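Local coordinates for protein oxidoreductase, iron/ascorbate family (Shewanella oneidensis, PDB 3ON7) that probably acts as an iron(II)- and 2-oxoglutarate-dependent oxygenase that forms ethylene from 2-oxoglutarate and oxidises L-arginine, at residues B[263-266]-B[267-270]; B[220-223]-B[224-228]. All blocks are in the same frame, centred on the assembly; numbering follows the deposited sequence.

Overall arrangement
Followed from the N terminus, the chain meets contact 2 first. There helix 216-221, which comes just after strand 210-214 of the large mixed sheet, ends at residues 220-223 and turns into the loop 224-228 that leads to strand 231-234 of the four-stranded sheet. Strand 245-252 then returns the chain to the large sheet, and contact 1 follows, where residues 263-266 lead into the C-terminal helix 266-277. The two contacts are in series, neither nested nor crossing: one ends a helix, the other begins one. Their centres lie about 14 Å apart, and they touch where CD2 of Y264 packs 3.4 Å from OE2 of E220, joining the C-terminal segment to helix 216-221.

Contact 1: B[263-266]-B[267-270]; sequences RYTA and DSYL
The ring of Y269 turns its edge onto the face of Y264, with CD1 of Y269 over the middle of the Y264 ring and 3.7 Å from its CG. The centroids are 5.0 Å apart and the planes stand at 81°, a T-shaped pair. Y269 reaches back from the first helical turn toward the incoming loop because its chi1 of -171° swings the ring away from its own backbone N. This is the tight side of the contact: Y264 is buried, and helix 216-221 adds E220 against Y264 and M217 against Y269. With Y264 replaced by an alanine, the edge of Y269 would probably lose its aromatic face and a gap would open beside E220.

The other side is polar and wetter. OG of S268, near the plane of the Y264 ring at its edge, accepts from N of T265 at 2.9 Å in a rather bent bond. A water bridges that same hydroxyl to the carbonyl O of R263. In return, N of S268 gives a straighter bond to OG1 of T265, 3.0 Å long at 163°. The carboxylate of D267 leads away from the loop, and its OD2 accepts from backbone N of R63 of a neighbouring subunit. Behind the cap, N of Y269 binds O of T265 and N of L270 binds O of A266. T265 and S268 thus form a capping box, with T265 as N-cap of the C-terminal helix 266-277.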
loop_
_atom_site.group_PDB
_atom_site.type_symbol
_atom_site.label_atom_id
_atom_site.label_comp_id
_atom_site.label_asym_id
_atom_site.label_seq_id
_atom_site.Cartn_x
_atom_site.Cartn_y
_atom_site.Cartn_z
ATOM N N ARG B 263 3.446 22.374 -10.820
ATOM C CA ARG B 263 4.254 21.490 -9.967
ATOM C C ARG B 263 3.615 20.145 -9.650
ATOM O O ARG B 263 4.330 19.165 -9.454
ATOM C CB ARG B 263 4.586 22.179 -8.637
ATOM C CG ARG B 263 5.533 23.372 -8.743
ATOM C CD ARG B 263 5.670 24.118 -7.393
ATOM N NE ARG B 263 6.063 23.229 -6.287
ATOM C CZ ARG B 263 6.373 23.632 -5.048
ATOM N NH1 ARG B 263 6.355 24.929 -4.723
ATOM N NH2 ARG B 263 6.714 22.726 -4.124
ATOM N N TYR B 264 2.286 20.098 -9.592
ATOM C CA TYR B 264 1.585 18.892 -9.195
ATOM C C TYR B 264 0.315 18.557 -9.966
ATOM O O TYR B 264 -0.466 19.428 -10.330
ATOM C CB TYR B 264 1.147 19.012 -7.728
ATOM C CG TYR B 264 2.223 19.291 -6.700
ATOM C CD1 TYR B 264 3.001 18.259 -6.182
ATOM C CD2 TYR B 264 2.400 20.569 -6.180
ATOM C CE1 TYR B 264 3.954 18.511 -5.192
ATOM C CE2 TYR B 264 3.330 20.826 -5.193
ATOM C CZ TYR B 264 4.111 19.794 -4.702
ATOM O OH TYR B 264 5.061 20.046 -3.739
ATOM N N THR B 265 0.091 17.260 -10.139
ATOM C CA THR B 265 -1.247 16.715 -10.313
ATOM C C THR B 265 -1.767 16.311 -8.925
ATOM O O THR B 265 -1.019 16.316 -7.940
ATOM C CB THR B 265 -1.223 15.468 -11.184
ATOM O OG1 THR B 265 -0.364 14.510 -10.570
ATOM C CG2 THR B 265 -0.721 15.785 -12.584
ATOM N N ALA B 266 -3.041 15.957 -8.828
ATOM C CA ALA B 266 -3.600 15.565 -7.520
ATOM C C ALA B 266 -2.879 14.296 -7.035
ATOM O O ALA B 266 -2.523 14.169 -5.856
ATOM C CB ALA B 266 -5.096 15.343 -7.610
ATOM N N ASP B 267 -2.646 13.380 -7.967
ATOM C CA ASP B 267 -1.924 12.152 -7.691
ATOM C C ASP B 267 -0.485 12.420 -7.212
ATOM O O ASP B 267 -0.060 11.868 -6.220
ATOM C CB ASP B 267 -1.916 11.288 -8.959
ATOM C CG ASP B 267 -1.492 9.844 -8.696
ATOM O OD1 ASP B 267 -2.155 9.126 -7.923
ATOM O OD2 ASP B 267 -0.491 9.424 -9.294
ATOM N N SER B 268 0.269 13.266 -7.907
ATOM C CA SER B 268 1.649 13.523 -7.501
ATOM C C SER B 268 1.694 14.335 -6.226
ATOM O O SER B 268 2.674 14.268 -5.491
ATOM C CB SER B 268 2.461 14.215 -8.623
ATOM O OG SER B 268 2.087 15.583 -8.783
ATOM N N TYR B 269 0.653 15.118 -5.961
ATOM C CA TYR B 269 0.575 15.876 -4.726
ATOM C C TYR B 269 0.399 14.925 -3.543
ATOM O O TYR B 269 1.057 15.068 -2.522
ATOM C CB TYR B 269 -0.585 16.871 -4.774
ATOM C CG TYR B 269 -0.605 17.848 -3.622
ATOM C CD1 TYR B 269 0.135 19.010 -3.662
ATOM C CD2 TYR B 269 -1.350 17.596 -2.487
ATOM C CE1 TYR B 269 0.113 19.911 -2.606
ATOM C CE2 TYR B 269 -1.366 18.479 -1.430
ATOM C CZ TYR B 269 -0.630 19.635 -1.490
ATOM O OH TYR B 269 -0.646 20.522 -0.426
ATOM N N LEU B 270 -0.471 13.930 -3.686
ATOM C CA LEU B 270 -0.662 12.946 -2.621
ATOM C C LEU B 270 0.640 12.128 -2.414
ATOM O O LEU B 270 1.122 11.978 -1.280
ATOM C CB LEU B 270 -1.793 12.022 -2.972
ATOM C CG LEU B 270 -2.162 10.967 -1.930
ATOM C CD1 LEU B 270 -2.630 11.650 -0.642
ATOM C CD2 LEU B 270 -3.267 10.064 -2.541
HETATM O O HOH W 1 4.813 16.457 -9.191
#

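Contact 2: B[220-223]-B[224-228]; sequences EASD and GYFPS
Helix 216-221 ends in a Schellman motif, with D223 at positive phi as its C-prime residue and S222 to Y225 forming a type I' turn. N of G224 bonds back to O of Q219, and N of D223 to O of E220. The turn is closed by N of Y225, which donates to O of S222 at 3.0 Å; the bond is straight at the hydrogen (162°), but the donor stands well above the carbonyl plane. G224 also has positive phi, and a CB there would clash with O of D223, so glycine suits the place.

S222 does most of the side-chain work across the turn. Its hydroxyl sits between the backbone N and the carbonyl carbon (chi1 67°), where it accepts from the loop and also bonds to O of L218 in the helix. One buried hydroxyl therefore ties the last helical turn to the loop beyond. The aromatic rings of Y225 and F226 extend toward helix 14-25, F226 packing on V19 and both touching R23, and Y225 also meets I132 of helix 130-133. Y225 brings CD2 over the centre of the F226 ring. D223, by contrast, lies on the exposed side of the turn. CB of S222 comes 3.9 Å from CD2 of F226, while OG of S222 accepts the N-H of F226 at 3.2 Å and 164°.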
loop_
_atom_site.group_PDB
_atom_site.type_symbol
_atom_site.label_atom_id
_atom_site.label_comp_id
_atom_site.label_asym_id
_atom_site.label_seq_id
_atom_site.Cartn_x
_atom_site.Cartn_y
_atom_site.Cartn_z
ATOM N N GLU B 220 -3.516 24.866 -3.606
ATOM C CA GLU B 220 -2.500 24.691 -4.637
ATOM C C GLU B 220 -3.017 25.128 -6.003
ATOM O O GLU B 220 -2.297 25.793 -6.735
ATOM C CB GLU B 220 -2.054 23.228 -4.703
ATOM C CG GLU B 220 -1.001 22.929 -5.762
ATOM C CD GLU B 220 0.341 23.600 -5.499
ATOM O OE1 GLU B 220 0.632 24.031 -4.356
ATOM O OE2 GLU B 220 1.123 23.676 -6.444
ATOM N N ALA B 221 -4.256 24.750 -6.349
ATOM C CA ALA B 221 -4.807 25.087 -7.663
ATOM C C ALA B 221 -4.987 26.590 -7.861
ATOM O O ALA B 221 -4.882 27.082 -8.983
ATOM C CB ALA B 221 -6.116 24.370 -7.911
ATOM N N SER B 222 -5.226 27.307 -6.772
ATOM C CA SER B 222 -5.513 28.735 -6.809
ATOM C C SER B 222 -4.329 29.562 -6.344
ATOM O O SER B 222 -4.487 30.744 -6.036
ATOM C CB SER B 222 -6.700 29.036 -5.896
ATOM O OG SER B 222 -6.339 28.803 -4.549
ATOM N N ASP B 223 -3.147 28.949 -6.304
ATOM C CA ASP B 223 -1.923 29.624 -5.892
ATOM C C ASP B 223 -2.087 30.415 -4.595
ATOM O O ASP B 223 -1.682 31.569 -4.514
ATOM C CB ASP B 223 -1.411 30.550 -7.009
ATOM C CG ASP B 223 0.041 30.984 -6.792
ATOM O OD1 ASP B 223 0.863 30.135 -6.363
ATOM O OD2 ASP B 223 0.355 32.169 -7.052
ATOM N N GLY B 224 -2.687 29.800 -3.581
ATOM C CA GLY B 224 -2.788 30.440 -2.264
ATOM C C GLY B 224 -3.892 31.466 -2.115
ATOM O O GLY B 224 -4.106 31.973 -1.028
ATOM N N TYR B 225 -4.609 31.773 -3.193
ATOM C CA TYR B 225 -5.702 32.745 -3.132
ATOM C C TYR B 225 -6.813 32.265 -2.208
ATOM O O TYR B 225 -7.364 33.063 -1.457
ATOM C CB TYR B 225 -6.279 33.044 -4.510
ATOM C CG TYR B 225 -7.323 34.150 -4.508
ATOM C CD1 TYR B 225 -6.950 35.496 -4.497
ATOM C CD2 TYR B 225 -8.679 33.852 -4.525
ATOM C CE1 TYR B 225 -7.913 36.524 -4.506
ATOM C CE2 TYR B 225 -9.647 34.864 -4.520
ATOM C CZ TYR B 225 -9.255 36.194 -4.510
ATOM O OH TYR B 225 -10.211 37.178 -4.508
ATOM N N PHE B 226 -7.130 30.969 -2.268
ATOM C CA PHE B 226 -8.042 30.351 -1.313
ATOM C C PHE B 226 -7.233 29.532 -0.324
ATOM O O PHE B 226 -6.620 28.551 -0.706
ATOM C CB PHE B 226 -9.066 29.467 -2.031
ATOM C CG PHE B 226 -10.060 30.247 -2.844
ATOM C CD1 PHE B 226 -10.974 31.088 -2.222
ATOM C CD2 PHE B 226 -10.072 30.164 -4.222
ATOM C CE1 PHE B 226 -11.888 31.822 -2.961
ATOM C CE2 PHE B 226 -10.983 30.904 -4.974
ATOM C CZ PHE B 226 -11.895 31.726 -4.341
ATOM N N PRO B 227 -7.221 29.931 0.956
ATOM C CA PRO B 227 -6.385 29.207 1.910
ATOM C C PRO B 227 -7.020 27.912 2.428
ATOM O O PRO B 227 -8.231 27.884 2.678
ATOM C CB PRO B 227 -6.196 30.219 3.034
ATOM C CG PRO B 227 -7.473 31.040 2.999
ATOM C CD PRO B 227 -7.780 31.159 1.534
ATOM N N SER B 228 -6.204 26.863 2.570
ATOM C CA SER B 228 -6.582 25.660 3.311
ATOM C C SER B 228 -6.217 25.882 4.758
ATOM O O SER B 228 -5.046 25.947 5.098
ATOM C CB SER B 228 -5.839 24.435 2.802
ATOM O OG SER B 228 -6.143 23.293 3.602
#